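Local coordinates for early transcribed membrane protein 13 (Plasmodium falciparum, PDB 2VWA), which probably acts as a lipid-binding parasite membrane protein needed for liver-stage development, its soluble domain holding a phosphatidylethanolamine molecule, at residues Tyr24-Phe27 and Val28-Arg32; Gln62-Gln65 and Glu66-Ile70; Ile70-Ser73 and Lys74-Asn78; Leu84-His87 and Leu88-Val91. One frame throughout, in Å; residues are numbered along the deposited sequence.

Contact 1. Residues Tyr24-Phe27 and Val28-Arg32; sequences YNNF and VDIAR. With PTY (phosphatidylethanolamine), chain G.
The phenol ring of Y24 lies over CG2 of V28, one turn further along helix 21-41 of this all-helical domain, in an i to i+4 CH-pi contact. The methyl carbon stands 3.8 Å from the centroid of the Y24 ring, 24° off its normal and displaced toward the rim, where CZ of Y24 comes within 3.5 Å of it. The first torsion of Y24 swings CG to the far side of CA from its own N (chi1 171°), which lays the ring along the helix over the following turn; K79 of helix 74-99 makes a cation-pi contact with the same ring. F27 leans more loosely on its own i+4 neighbour, CE2 of F27 lying 4.3 Å from CB of A31, while L64, Q65, I70 and L72 pack round it. On the outer side CD1 of I30 approaches ND2 of N26 at 3.7 Å, and the backbone bonds A31 N to F27 O and I30 N to N26 O hold the turn. R32, at the end of the segment, belongs to the lipid pocket: its side chain is extended as far as NE, and its NH2 forms a salt bridge with D83. D29 OD1 adds a long charge contact from well outside the guanidinium plane. One face of that guanidinium rests on an acyl chain of phosphatidylethanolamine, with R32 NH1 3.8 Å from lipid C20.

Contact 2. Residues Gln62-Gln65 and Glu66-Ile70; sequences QGLQ and ENRNI
This is a local contact at the C-terminal end of helix 54-67, where a Schellman motif closes the helix and turns the chain into the loop toward helix 74-99. N69, with positive phi (42°), is the first residue to depart from helical geometry. Two bonds reach back into the last turn: I70 N donates to Q65 O at 3.0 Å, and N69 N to E66 O at 3.1 Å. Before them the ordinary helical pattern persists, N67 N meeting G63 O with a nearly straight N-H (176°) and R68 N meeting L64 O. R68 sets its CB and CG against that same carbonyl, CG lying 3.1 Å from L64 O, before bending at chi3 and heading away from the turn toward I30 of helix 21-41. E66 runs back along the helix, its CG 3.4 Å from Q62 O, and its carboxylate forms a salt bridge with K8 through OE2. Q65 is buried, and its amide is gripped at both ends, OE1 accepting from L72 N and NE2 donating to V61 O and E77 OE1, which should fix the rotation of the group. Its aliphatic part lies beside the reversed chain, CB of Q65 being 3.2 Å from I70 O.

Contact 3. Residues Ile70-Ser73 and Lys74-Asn78; sequences ISLS and KYQEN
S73 and Q76 grip each other in both directions. Q76 N donates to S73 OG at 3.2 Å, and S73 N donates to Q76 OE1 at 3.1 Å. This second bond is nearly straight (175°) and meets a lone pair of OE1 in the plane of the amide. The hydroxyl can reach back to the helix because OG of S73 sits between its own N and carbonyl carbon (chi1 68°). These two bonds make a capping box, with S73 as the N-cap of helix 74-99 and its hydroxyl supplying an acceptor for Q76 N, which has no regular helical i to i-4 partner. E77 N to S73 O, at 2.7 Å, is the first regular helical bond. Against the apolar side of the box, L72 crosses Q76 at about a right angle, CG of L72 lying 3.8 Å from CB of Q76. Further out, D18 OD1 bonds the S73 hydroxyl and V19 O receives Q76 NE2, fixing both halves of the box to the N-terminal loop. E77 OE1 is held by N13 ND2 and Q65 NE2.

Contact 4. Residues Leu84-His87 and Leu88-Val91; sequences LKYH and LQKV. With PTY (phosphatidylethanolamine), chain G.
H87 and V91 form the close-packed side of this helical turn, with CG2 of V91 over one face of the imidazole in a CH-pi contact. The methyl lies 4.0 Å from the centroid of the H87 ring and 28° off its normal, nearest, among the ring atoms, to NE2 of H87 at 3.6 Å. With H87 CG turned opposite its backbone N (chi1 -178°), the ring projects outward from helix 74-99 toward helix 21-41, where Q36 OE1 bonds NE2; R32 also touches it. L88 N bonds L84 O and V91 N bonds H87 O; the bond from K90 N to Y86 O is weak, at 3.3 Å. Y86, K90 and V91 belong to the phosphatidylethanolamine pocket. V91 CG2 touches both H87 and the lipid ester oxygen O10, the latter at 3.8 Å, while Y86 and K90 line the acyl chain on the more open side. There the Y86 ring is exposed. K90 bends back at chi3 and chi4, bringing NZ to 3.1 Å from Y86 CE1, obliquely to the ring. Lipid C13 lies 3.7 Å from K90 CB, and C24 of the same chain comes equally near Y86 CD1. Beyond this, Q89 crosses K85 at a slant, NE2 of Q89 3.6 Å from K85 CE and hydrogen-bonded to N52.

In the fold
Contacts 2 and 3 are consecutive and share I70: the first closes helix 54-67, the second opens helix 74-99, and their centres lie about 11 Å apart. Contact 1 packs against both from helix 21-41. F27 is the common piece, its CE2 3.5 Å from L72 CD2 and its CD1 3.7 Å from I70 CG2, while A31 CA meets L64 CD2 at 3.5 Å. Contact 1 also touches contact 4, A31 CB lying 3.9 Å from L84 CD1, and both border the phosphatidylethanolamine. Contact 4 is about 20 Å from contact 2 and 19 Å from contact 3, centre to centre, with nearest atoms about 6 and 7 Å apart; the Y75 side chain stays about 8 Å from the lipid.

Contact 1. Residues Tyr24-Phe27 and Val28-Arg32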
loop_
_atom_site.group_PDB
_atom_site.type_symbol
_atom_site.label_atom_id
_atom_site.label_comp_id
_atom_site.label_asym_id
_atom_site.label_seq_id
_atom_site.Cartn_x
_atom_site.Cartn_y
_atom_site.Cartn_z
ATOM N N TYR A 24 1.735 -0.822 14.016
ATOM C CA TYR A 24 2.357 -0.489 12.735
ATOM C C TYR A 24 2.617 -1.761 11.936
ATOM O O TYR A 24 2.212 -1.834 10.787
ATOM C CB TYR A 24 3.678 0.262 12.914
ATOM C CG TYR A 24 4.417 0.398 11.616
ATOM C CD1 TYR A 24 4.076 1.386 10.727
ATOM C CD2 TYR A 24 5.429 -0.493 11.247
ATOM C CE1 TYR A 24 4.700 1.500 9.529
ATOM C CE2 TYR A 24 6.059 -0.384 10.028
ATOM C CZ TYR A 24 5.684 0.622 9.181
ATOM O OH TYR A 24 6.276 0.817 7.945
ATOM N N ASN A 25 3.268 -2.753 12.537
ATOM C CA ASN A 25 3.597 -3.988 11.819
ATOM C C ASN A 25 2.364 -4.751 11.382
ATOM O O ASN A 25 2.351 -5.319 10.295
ATOM C CB ASN A 25 4.505 -4.943 12.617
ATOM C CG ASN A 25 5.946 -4.441 12.779
ATOM O OD1 ASN A 25 6.636 -4.876 13.710
ATOM N ND2 ASN A 25 6.408 -3.533 11.904
ATOM N N ASN A 26 1.343 -4.801 12.234
ATOM C CA ASN A 26 0.159 -5.553 11.923
ATOM C C ASN A 26 -0.551 -4.853 10.764
ATOM O O ASN A 26 -0.921 -5.500 9.797
ATOM C CB ASN A 26 -0.727 -5.689 13.170
ATOM C CG ASN A 26 -2.200 -6.013 12.826
ATOM O OD1 ASN A 26 -2.535 -7.157 12.519
ATOM N ND2 ASN A 26 -3.066 -4.997 12.862
ATOM N N PHE A 27 -0.706 -3.532 10.851
ATOM C CA PHE A 27 -1.220 -2.689 9.757
ATOM C C PHE A 27 -0.506 -2.931 8.436
ATOM O O PHE A 27 -1.140 -3.069 7.403
ATOM C CB PHE A 27 -1.069 -1.202 10.110
ATOM C CG PHE A 27 -1.516 -0.267 9.011
ATOM C CD1 PHE A 27 -2.853 0.117 8.906
ATOM C CD2 PHE A 27 -0.605 0.221 8.070
ATOM C CE1 PHE A 27 -3.276 0.979 7.864
ATOM C CE2 PHE A 27 -1.031 1.054 7.017
ATOM C CZ PHE A 27 -2.378 1.437 6.926
ATOM N N VAL A 28 0.821 -2.962 8.464
ATOM C CA VAL A 28 1.585 -3.185 7.250
ATOM C C VAL A 28 1.288 -4.581 6.706
ATOM O O VAL A 28 1.157 -4.756 5.496
ATOM C CB VAL A 28 3.114 -2.919 7.454
ATOM C CG1 VAL A 28 3.943 -3.462 6.295
ATOM C CG2 VAL A 28 3.377 -1.427 7.623
ATOM N N ASP A 29 1.110 -5.551 7.592
ATOM C CA ASP A 29 0.752 -6.890 7.147
ATOM C C ASP A 29 -0.529 -6.837 6.362
ATOM O O ASP A 29 -0.608 -7.373 5.284
ATOM C CB ASP A 29 0.582 -7.862 8.319
ATOM C CG ASP A 29 1.894 -8.267 8.916
ATOM O OD1 ASP A 29 2.899 -8.376 8.160
ATOM O OD2 ASP A 29 1.920 -8.480 10.146
ATOM N N ILE A 30 -1.535 -6.199 6.937
ATOM C CA ILE A 30 -2.854 -6.087 6.333
ATOM C C ILE A 30 -2.770 -5.317 4.994
ATOM O O ILE A 30 -3.314 -5.801 3.991
ATOM C CB ILE A 30 -3.848 -5.391 7.310
ATOM C CG1 ILE A 30 -4.065 -6.269 8.555
ATOM C CG2 ILE A 30 -5.162 -5.064 6.592
ATOM C CD1 ILE A 30 -4.854 -5.607 9.711
ATOM N N ALA A 31 -2.092 -4.157 4.991
ATOM C CA ALA A 31 -1.868 -3.344 3.778
ATOM C C ALA A 31 -1.159 -4.139 2.684
ATOM O O ALA A 31 -1.506 -4.015 1.493
ATOM C CB ALA A 31 -1.082 -2.040 4.098
ATOM N N ARG A 32 -0.201 -4.984 3.103
ATOM C CA ARG A 32 0.487 -5.893 2.171
ATOM C C ARG A 32 -0.456 -6.801 1.416
ATOM O O ARG A 32 -0.433 -6.837 0.185
ATOM C CB ARG A 32 1.557 -6.731 2.870
ATOM C CG ARG A 32 2.883 -6.021 2.995
ATOM C CD ARG A 32 3.950 -6.980 3.512
ATOM N NE ARG A 32 5.021 -6.219 4.113
ATOM C CZ ARG A 32 5.811 -6.651 5.084
ATOM N NH1 ARG A 32 5.664 -7.870 5.563
ATOM N NH2 ARG A 32 6.766 -5.856 5.563
HETATM C C1 PTY G . 1.037 -16.074 -1.730
HETATM C C2 PTY G . -1.485 -17.477 -7.233
HETATM C C3 PTY G . -1.736 -15.987 -7.016
HETATM O O4 PTY G . 1.760 -15.632 -0.582
HETATM C C5 PTY G . 0.992 -15.929 -4.212
HETATM C C6 PTY G . 1.423 -15.218 -2.930
HETATM O O7 PTY G . 2.838 -14.996 -2.932
HETATM C C8 PTY G . 3.251 -13.642 -3.314
HETATM O O10 PTY G . 2.746 -13.105 -4.288
HETATM C C11 PTY G . 4.312 -12.901 -2.525
HETATM C C12 PTY G . 5.600 -13.722 -2.490
HETATM C C13 PTY G . 6.834 -12.892 -2.142
HETATM C C14 PTY G . 6.916 -12.560 -0.655
HETATM C C15 PTY G . 7.916 -13.449 0.082
HETATM C C16 PTY G . 7.674 -13.430 1.591
HETATM C C17 PTY G . 8.431 -12.272 2.239
HETATM C C18 PTY G . 8.174 -12.179 3.738
HETATM C C19 PTY G . 9.255 -11.342 4.414
HETATM C C20 PTY G . 8.700 -10.005 4.901
HETATM C C21 PTY G . 9.232 -8.826 4.092
HETATM C C22 PTY G . 10.610 -8.382 4.580
HETATM C C23 PTY G . 10.566 -7.051 5.325
HETATM C C24 PTY G . 10.995 -5.882 4.439
HETATM C C25 PTY G . 10.401 -4.590 4.990
HETATM C C26 PTY G . 10.490 -3.420 4.015
HETATM C C27 PTY G . 10.210 -2.134 4.778
HETATM C C28 PTY G . 10.861 -0.905 4.159
HETATM C C29 PTY G . 10.280 0.343 4.796
HETATM C C30 PTY G . 2.661 -16.529 0.132
HETATM C C31 PTY G . 4.015 -16.885 -0.446
HETATM O O30 PTY G . 2.301 -16.986 1.204
HETATM C C32 PTY G . 5.138 -16.235 0.358
HETATM C C33 PTY G . 6.472 -16.920 0.071
HETATM C C34 PTY G . 7.239 -17.226 1.358
HETATM C C35 PTY G . 8.709 -17.523 1.055
HETATM C C36 PTY G . 9.181 -18.766 1.807
HETATM C C37 PTY G . 10.149 -18.406 2.928
HETATM C C38 PTY G . 10.019 -19.377 4.098
HETATM C C39 PTY G . 9.424 -18.701 5.332
HETATM C C40 PTY G . 10.418 -18.683 6.497
HETATM C C41 PTY G . 10.082 -17.583 7.502
HETATM C C42 PTY G . 11.172 -16.513 7.548
HETATM C C43 PTY G . 11.251 -15.860 8.927
HETATM C C44 PTY G . 11.303 -14.348 8.820
HETATM P P1 PTY G . -1.653 -15.549 -4.376
HETATM O O11 PTY G . -2.427 -15.777 -5.779
HETATM O O12 PTY G . -2.218 -14.304 -3.730
HETATM O O13 PTY G . -1.689 -16.851 -3.605
HETATM O O14 PTY G . -0.118 -15.246 -4.804
HETATM N N1 PTY G . -2.314 -17.950 -8.324
#

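Contact 2. Residues Gln62-Gln65 and Glu66-Ile70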
loop_
_atom_site.group_PDB
_atom_site.type_symbol
_atom_site.label_atom_id
_atom_site.label_comp_id
_atom_site.label_asym_id
_atom_site.label_seq_id
_atom_site.Cartn_x
_atom_site.Cartn_y
_atom_site.Cartn_z
ATOM N N GLN A 62 -3.255 5.591 2.525
ATOM C CA GLN A 62 -4.173 6.601 3.021
ATOM C C GLN A 62 -5.606 6.096 3.171
ATOM O O GLN A 62 -6.261 6.412 4.162
ATOM C CB GLN A 62 -4.087 7.895 2.204
ATOM C CG GLN A 62 -2.814 8.666 2.563
ATOM C CD GLN A 62 -2.696 10.061 1.976
ATOM O OE1 GLN A 62 -1.665 10.721 2.168
ATOM N NE2 GLN A 62 -3.739 10.525 1.265
ATOM N N GLY A 63 -6.058 5.296 2.203
ATOM C CA GLY A 63 -7.409 4.758 2.197
ATOM C C GLY A 63 -7.545 3.787 3.335
ATOM O O GLY A 63 -8.525 3.791 4.098
ATOM N N LEU A 64 -6.513 2.984 3.497
ATOM C CA LEU A 64 -6.522 1.930 4.478
ATOM C C LEU A 64 -6.507 2.520 5.863
ATOM O O LEU A 64 -7.167 1.999 6.754
ATOM C CB LEU A 64 -5.337 1.022 4.242
ATOM C CG LEU A 64 -5.557 -0.471 4.304
ATOM C CD1 LEU A 64 -7.024 -0.917 3.977
ATOM C CD2 LEU A 64 -4.540 -1.071 3.347
ATOM N N GLN A 65 -5.810 3.635 6.044
ATOM C CA GLN A 65 -5.867 4.338 7.326
ATOM C C GLN A 65 -7.276 4.809 7.680
ATOM O O GLN A 65 -7.729 4.572 8.810
ATOM C CB GLN A 65 -4.872 5.497 7.395
ATOM C CG GLN A 65 -3.462 5.069 7.648
ATOM C CD GLN A 65 -2.469 6.195 7.501
ATOM O OE1 GLN A 65 -2.281 6.988 8.411
ATOM N NE2 GLN A 65 -1.804 6.256 6.357
ATOM N N GLU A 66 -7.975 5.447 6.739
ATOM C CA GLU A 66 -9.374 5.892 6.991
ATOM C C GLU A 66 -10.303 4.731 7.323
ATOM O O GLU A 66 -11.014 4.774 8.307
ATOM C CB GLU A 66 -10.025 6.583 5.792
ATOM C CG GLU A 66 -9.313 7.688 5.114
ATOM C CD GLU A 66 -10.158 8.215 3.970
ATOM O OE1 GLU A 66 -11.403 8.330 4.164
ATOM O OE2 GLU A 66 -9.593 8.497 2.886
ATOM N N ASN A 67 -10.308 3.727 6.455
ATOM C CA ASN A 67 -11.125 2.524 6.609
ATOM C C ASN A 67 -10.898 1.747 7.901
ATOM O O ASN A 67 -11.845 1.278 8.512
ATOM C CB ASN A 67 -10.922 1.592 5.414
ATOM C CG ASN A 67 -11.324 2.236 4.098
ATOM O OD1 ASN A 67 -11.044 1.700 3.021
ATOM N ND2 ASN A 67 -11.972 3.398 4.172
ATOM N N ARG A 68 -9.645 1.605 8.311
ATOM C CA ARG A 68 -9.314 0.844 9.513
ATOM C C ARG A 68 -9.333 1.751 10.733
ATOM O O ARG A 68 -9.013 1.330 11.829
ATOM C CB ARG A 68 -7.952 0.175 9.352
ATOM C CG ARG A 68 -7.881 -0.736 8.130
ATOM C CD ARG A 68 -6.872 -1.836 8.322
ATOM N NE ARG A 68 -7.077 -2.482 9.612
ATOM C CZ ARG A 68 -7.978 -3.422 9.847
ATOM N NH1 ARG A 68 -8.766 -3.863 8.887
ATOM N NH2 ARG A 68 -8.090 -3.914 11.057
ATOM N N ASN A 69 -9.726 3.004 10.524
ATOM C CA ASN A 69 -9.680 4.035 11.565
ATOM C C ASN A 69 -8.407 3.970 12.381
ATOM O O ASN A 69 -8.448 3.816 13.583
ATOM C CB ASN A 69 -10.904 3.948 12.495
ATOM C CG ASN A 69 -10.899 5.041 13.565
ATOM O OD1 ASN A 69 -10.816 6.243 13.254
ATOM N ND2 ASN A 69 -10.965 4.626 14.837
ATOM N N ILE A 70 -7.271 4.043 11.713
ATOM C CA ILE A 70 -6.000 4.135 12.412
ATOM C C ILE A 70 -5.222 5.270 11.778
ATOM O O ILE A 70 -5.231 5.431 10.549
ATOM C CB ILE A 70 -5.198 2.814 12.349
ATOM C CG1 ILE A 70 -4.013 2.862 13.318
ATOM C CG2 ILE A 70 -4.757 2.528 10.936
ATOM C CD1 ILE A 70 -3.031 1.716 13.162
#

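Contact 3. Residues Ile70-Ser73 and Lys74-Asn78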
loop_
_atom_site.group_PDB
_atom_site.type_symbol
_atom_site.label_atom_id
_atom_site.label_comp_id
_atom_site.label_asym_id
_atom_site.label_seq_id
_atom_site.Cartn_x
_atom_site.Cartn_y
_atom_site.Cartn_z
ATOM N N ILE A 70 -7.271 4.043 11.713
ATOM C CA ILE A 70 -6.000 4.135 12.412
ATOM C C ILE A 70 -5.222 5.270 11.778
ATOM O O ILE A 70 -5.231 5.431 10.549
ATOM C CB ILE A 70 -5.198 2.814 12.349
ATOM C CG1 ILE A 70 -4.013 2.862 13.318
ATOM C CG2 ILE A 70 -4.757 2.528 10.936
ATOM C CD1 ILE A 70 -3.031 1.716 13.162
ATOM N N SER A 71 -4.565 6.069 12.598
ATOM C CA SER A 71 -3.831 7.176 12.047
ATOM C C SER A 71 -2.337 7.026 12.311
ATOM O O SER A 71 -1.848 7.320 13.412
ATOM C CB SER A 71 -4.368 8.512 12.574
ATOM O OG SER A 71 -3.501 9.566 12.177
ATOM N N LEU A 72 -1.626 6.565 11.284
ATOM C CA LEU A 72 -0.169 6.498 11.285
ATOM C C LEU A 72 0.361 7.895 11.357
ATOM O O LEU A 72 -0.333 8.835 10.982
ATOM C CB LEU A 72 0.325 5.846 9.996
ATOM C CG LEU A 72 0.649 4.343 10.019
ATOM C CD1 LEU A 72 -0.220 3.539 10.944
ATOM C CD2 LEU A 72 0.681 3.703 8.611
ATOM N N SER A 73 1.581 8.046 11.860
ATOM C CA SER A 73 2.273 9.315 11.695
ATOM C C SER A 73 2.830 9.483 10.274
ATOM O O SER A 73 2.964 8.494 9.532
ATOM C CB SER A 73 3.385 9.434 12.719
ATOM O OG SER A 73 4.393 8.506 12.442
ATOM N N LYS A 74 3.151 10.730 9.899
ATOM C CA LYS A 74 3.675 11.029 8.564
ATOM C C LYS A 74 4.861 10.128 8.299
ATOM O O LYS A 74 4.941 9.478 7.241
ATOM C CB LYS A 74 4.104 12.496 8.428
ATOM C CG LYS A 74 4.248 12.969 6.960
ATOM C CD LYS A 74 5.224 14.145 6.791
ATOM C CE LYS A 74 4.532 15.531 6.819
ATOM N NZ LYS A 74 4.036 15.979 8.181
ATOM N N TYR A 75 5.762 10.052 9.277
ATOM C CA TYR A 75 6.942 9.207 9.142
ATOM C C TYR A 75 6.561 7.723 8.978
ATOM O O TYR A 75 7.219 6.992 8.218
ATOM C CB TYR A 75 7.942 9.452 10.296
ATOM C CG TYR A 75 8.894 8.307 10.595
ATOM C CD1 TYR A 75 10.189 8.252 10.052
ATOM C CD2 TYR A 75 8.507 7.288 11.461
ATOM C CE1 TYR A 75 11.050 7.173 10.364
ATOM C CE2 TYR A 75 9.338 6.234 11.764
ATOM C CZ TYR A 75 10.580 6.174 11.219
ATOM O OH TYR A 75 11.336 5.088 11.588
ATOM N N GLN A 76 5.494 7.288 9.657
ATOM C CA GLN A 76 5.085 5.899 9.583
ATOM C C GLN A 76 4.413 5.605 8.264
ATOM O O GLN A 76 4.525 4.516 7.756
ATOM C CB GLN A 76 4.157 5.527 10.727
ATOM C CG GLN A 76 4.876 4.946 11.917
ATOM C CD GLN A 76 4.041 4.966 13.177
ATOM O OE1 GLN A 76 3.125 5.766 13.306
ATOM N NE2 GLN A 76 4.347 4.079 14.107
ATOM N N GLU A 77 3.727 6.601 7.720
ATOM C CA GLU A 77 3.022 6.479 6.459
ATOM C C GLU A 77 4.019 6.335 5.308
ATOM O O GLU A 77 3.856 5.461 4.476
ATOM C CB GLU A 77 2.059 7.675 6.256
ATOM C CG GLU A 77 1.358 7.694 4.895
ATOM C CD GLU A 77 0.331 8.799 4.737
ATOM O OE1 GLU A 77 -0.659 8.849 5.530
ATOM O OE2 GLU A 77 0.507 9.606 3.787
ATOM N N ASN A 78 5.055 7.180 5.281
ATOM C CA ASN A 78 6.155 7.047 4.308
ATOM C C ASN A 78 6.922 5.729 4.419
ATOM O O ASN A 78 7.318 5.136 3.417
ATOM C CB ASN A 78 7.129 8.225 4.412
ATOM C CG ASN A 78 6.453 9.572 4.179
ATOM O OD1 ASN A 78 5.421 9.660 3.512
ATOM N ND2 ASN A 78 7.021 10.633 4.760
#

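Contact 4. Residues Leu84-His87 and Leu88-Val91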
loop_
_atom_site.group_PDB
_atom_site.type_symbol
_atom_site.label_atom_id
_atom_site.label_comp_id
_atom_site.label_asym_id
_atom_site.label_seq_id
_atom_site.Cartn_x
_atom_site.Cartn_y
_atom_site.Cartn_z
ATOM N N LEU A 84 5.271 -1.343 1.138
ATOM C CA LEU A 84 4.397 -1.807 0.056
ATOM C C LEU A 84 5.097 -1.896 -1.288
ATOM O O LEU A 84 4.857 -2.828 -2.037
ATOM C CB LEU A 84 3.141 -0.928 -0.048
ATOM C CG LEU A 84 1.922 -1.479 0.690
ATOM C CD1 LEU A 84 2.260 -2.107 2.022
ATOM C CD2 LEU A 84 0.895 -0.392 0.844
ATOM N N LYS A 85 5.980 -0.956 -1.580
ATOM C CA LYS A 85 6.821 -1.047 -2.767
ATOM C C LYS A 85 7.643 -2.325 -2.824
ATOM O O LYS A 85 7.615 -3.034 -3.827
ATOM C CB LYS A 85 7.740 0.165 -2.875
ATOM C CG LYS A 85 8.554 0.215 -4.173
ATOM C CD LYS A 85 9.295 1.509 -4.271
ATOM C CE LYS A 85 10.357 1.431 -5.337
ATOM N NZ LYS A 85 11.400 2.463 -5.087
ATOM N N TYR A 86 8.355 -2.630 -1.756
ATOM C CA TYR A 86 9.186 -3.778 -1.718
ATOM C C TYR A 86 8.315 -5.040 -1.921
ATOM O O TYR A 86 8.676 -5.944 -2.708
ATOM C CB TYR A 86 9.986 -3.826 -0.395
ATOM C CG TYR A 86 11.082 -4.891 -0.341
ATOM C CD1 TYR A 86 11.142 -5.820 0.705
ATOM C CD2 TYR A 86 12.046 -4.986 -1.360
ATOM C CE1 TYR A 86 12.160 -6.808 0.758
ATOM C CE2 TYR A 86 13.066 -5.953 -1.330
ATOM C CZ TYR A 86 13.113 -6.867 -0.277
ATOM O OH TYR A 86 14.116 -7.830 -0.282
ATOM N N HIS A 87 7.176 -5.082 -1.234
ATOM C CA HIS A 87 6.290 -6.193 -1.314
ATOM C C HIS A 87 5.774 -6.359 -2.754
ATOM O O HIS A 87 5.854 -7.449 -3.315
ATOM C CB HIS A 87 5.130 -6.006 -0.327
ATOM C CG HIS A 87 4.165 -7.150 -0.305
ATOM N ND1 HIS A 87 4.472 -8.374 0.254
ATOM C CD2 HIS A 87 2.896 -7.256 -0.769
ATOM C CE1 HIS A 87 3.434 -9.182 0.142
ATOM N NE2 HIS A 87 2.462 -8.529 -0.473
ATOM N N LEU A 88 5.281 -5.284 -3.364
ATOM C CA LEU A 88 4.769 -5.398 -4.739
ATOM C C LEU A 88 5.787 -5.937 -5.737
ATOM O O LEU A 88 5.421 -6.673 -6.654
ATOM C CB LEU A 88 4.187 -4.075 -5.249
ATOM C CG LEU A 88 2.666 -3.939 -5.316
ATOM C CD1 LEU A 88 1.864 -5.031 -4.581
ATOM C CD2 LEU A 88 2.266 -2.586 -4.861
ATOM N N GLN A 89 7.056 -5.591 -5.546
ATOM C CA GLN A 89 8.106 -6.038 -6.435
ATOM C C GLN A 89 8.218 -7.525 -6.415
ATOM O O GLN A 89 8.393 -8.167 -7.455
ATOM C CB GLN A 89 9.433 -5.390 -6.055
ATOM C CG GLN A 89 9.514 -3.950 -6.548
ATOM C CD GLN A 89 10.707 -3.213 -6.001
ATOM O OE1 GLN A 89 11.475 -3.759 -5.214
ATOM N NE2 GLN A 89 10.881 -1.950 -6.432
ATOM N N LYS A 90 8.072 -8.071 -5.219
ATOM C CA LYS A 90 8.079 -9.510 -5.019
ATOM C C LYS A 90 6.801 -10.228 -5.525
ATOM O O LYS A 90 6.856 -11.334 -6.075
ATOM C CB LYS A 90 8.285 -9.799 -3.547
ATOM C CG LYS A 90 9.623 -9.363 -3.013
ATOM C CD LYS A 90 9.925 -10.241 -1.829
ATOM C CE LYS A 90 10.684 -9.537 -0.764
ATOM N NZ LYS A 90 9.776 -8.661 0.022
ATOM N N VAL A 91 5.653 -9.595 -5.334
ATOM C CA VAL A 91 4.435 -10.128 -5.901
ATOM C C VAL A 91 4.603 -10.205 -7.434
ATOM O O VAL A 91 4.339 -11.232 -8.038
ATOM C CB VAL A 91 3.195 -9.282 -5.477
ATOM C CG1 VAL A 91 1.946 -9.697 -6.272
ATOM C CG2 VAL A 91 2.951 -9.376 -3.941
HETATM C C1 PTY G . 1.037 -16.074 -1.730
HETATM C C2 PTY G . -1.485 -17.477 -7.233
HETATM C C3 PTY G . -1.736 -15.987 -7.016
HETATM O O4 PTY G . 1.760 -15.632 -0.582
HETATM C C5 PTY G . 0.992 -15.929 -4.212
HETATM C C6 PTY G . 1.423 -15.218 -2.930
HETATM O O7 PTY G . 2.838 -14.996 -2.932
HETATM C C8 PTY G . 3.251 -13.642 -3.314
HETATM O O10 PTY G . 2.746 -13.105 -4.288
HETATM C C11 PTY G . 4.312 -12.901 -2.525
HETATM C C12 PTY G . 5.600 -13.722 -2.490
HETATM C C13 PTY G . 6.834 -12.892 -2.142
HETATM C C14 PTY G . 6.916 -12.560 -0.655
HETATM C C15 PTY G . 7.916 -13.449 0.082
HETATM C C16 PTY G . 7.674 -13.430 1.591
HETATM C C17 PTY G . 8.431 -12.272 2.239
HETATM C C18 PTY G . 8.174 -12.179 3.738
HETATM C C19 PTY G . 9.255 -11.342 4.414
HETATM C C20 PTY G . 8.700 -10.005 4.901
HETATM C C21 PTY G . 9.232 -8.826 4.092
HETATM C C22 PTY G . 10.610 -8.382 4.580
HETATM C C23 PTY G . 10.566 -7.051 5.325
HETATM C C24 PTY G . 10.995 -5.882 4.439
HETATM C C25 PTY G . 10.401 -4.590 4.990
HETATM C C26 PTY G . 10.490 -3.420 4.015
HETATM C C27 PTY G . 10.210 -2.134 4.778
HETATM C C28 PTY G . 10.861 -0.905 4.159
HETATM C C29 PTY G . 10.280 0.343 4.796
HETATM C C30 PTY G . 2.661 -16.529 0.132
HETATM C C31 PTY G . 4.015 -16.885 -0.446
HETATM O O30 PTY G . 2.301 -16.986 1.204
HETATM C C32 PTY G . 5.138 -16.235 0.358
HETATM C C33 PTY G . 6.472 -16.920 0.071
HETATM C C34 PTY G . 7.239 -17.226 1.358
HETATM C C35 PTY G . 8.709 -17.523 1.055
HETATM C C36 PTY G . 9.181 -18.766 1.807
HETATM C C37 PTY G . 10.149 -18.406 2.928
HETATM C C38 PTY G . 10.019 -19.377 4.098
HETATM C C39 PTY G . 9.424 -18.701 5.332
HETATM C C40 PTY G . 10.418 -18.683 6.497
HETATM C C41 PTY G . 10.082 -17.583 7.502
HETATM C C42 PTY G . 11.172 -16.513 7.548
HETATM C C43 PTY G . 11.251 -15.860 8.927
HETATM C C44 PTY G . 11.303 -14.348 8.820
HETATM P P1 PTY G . -1.653 -15.549 -4.376
HETATM O O11 PTY G . -2.427 -15.777 -5.779
HETATM O O12 PTY G . -2.218 -14.304 -3.730
HETATM O O13 PTY G . -1.689 -16.851 -3.605
HETATM O O14 PTY G . -0.118 -15.246 -4.804
HETATM N N1 PTY G . -2.314 -17.950 -8.324
#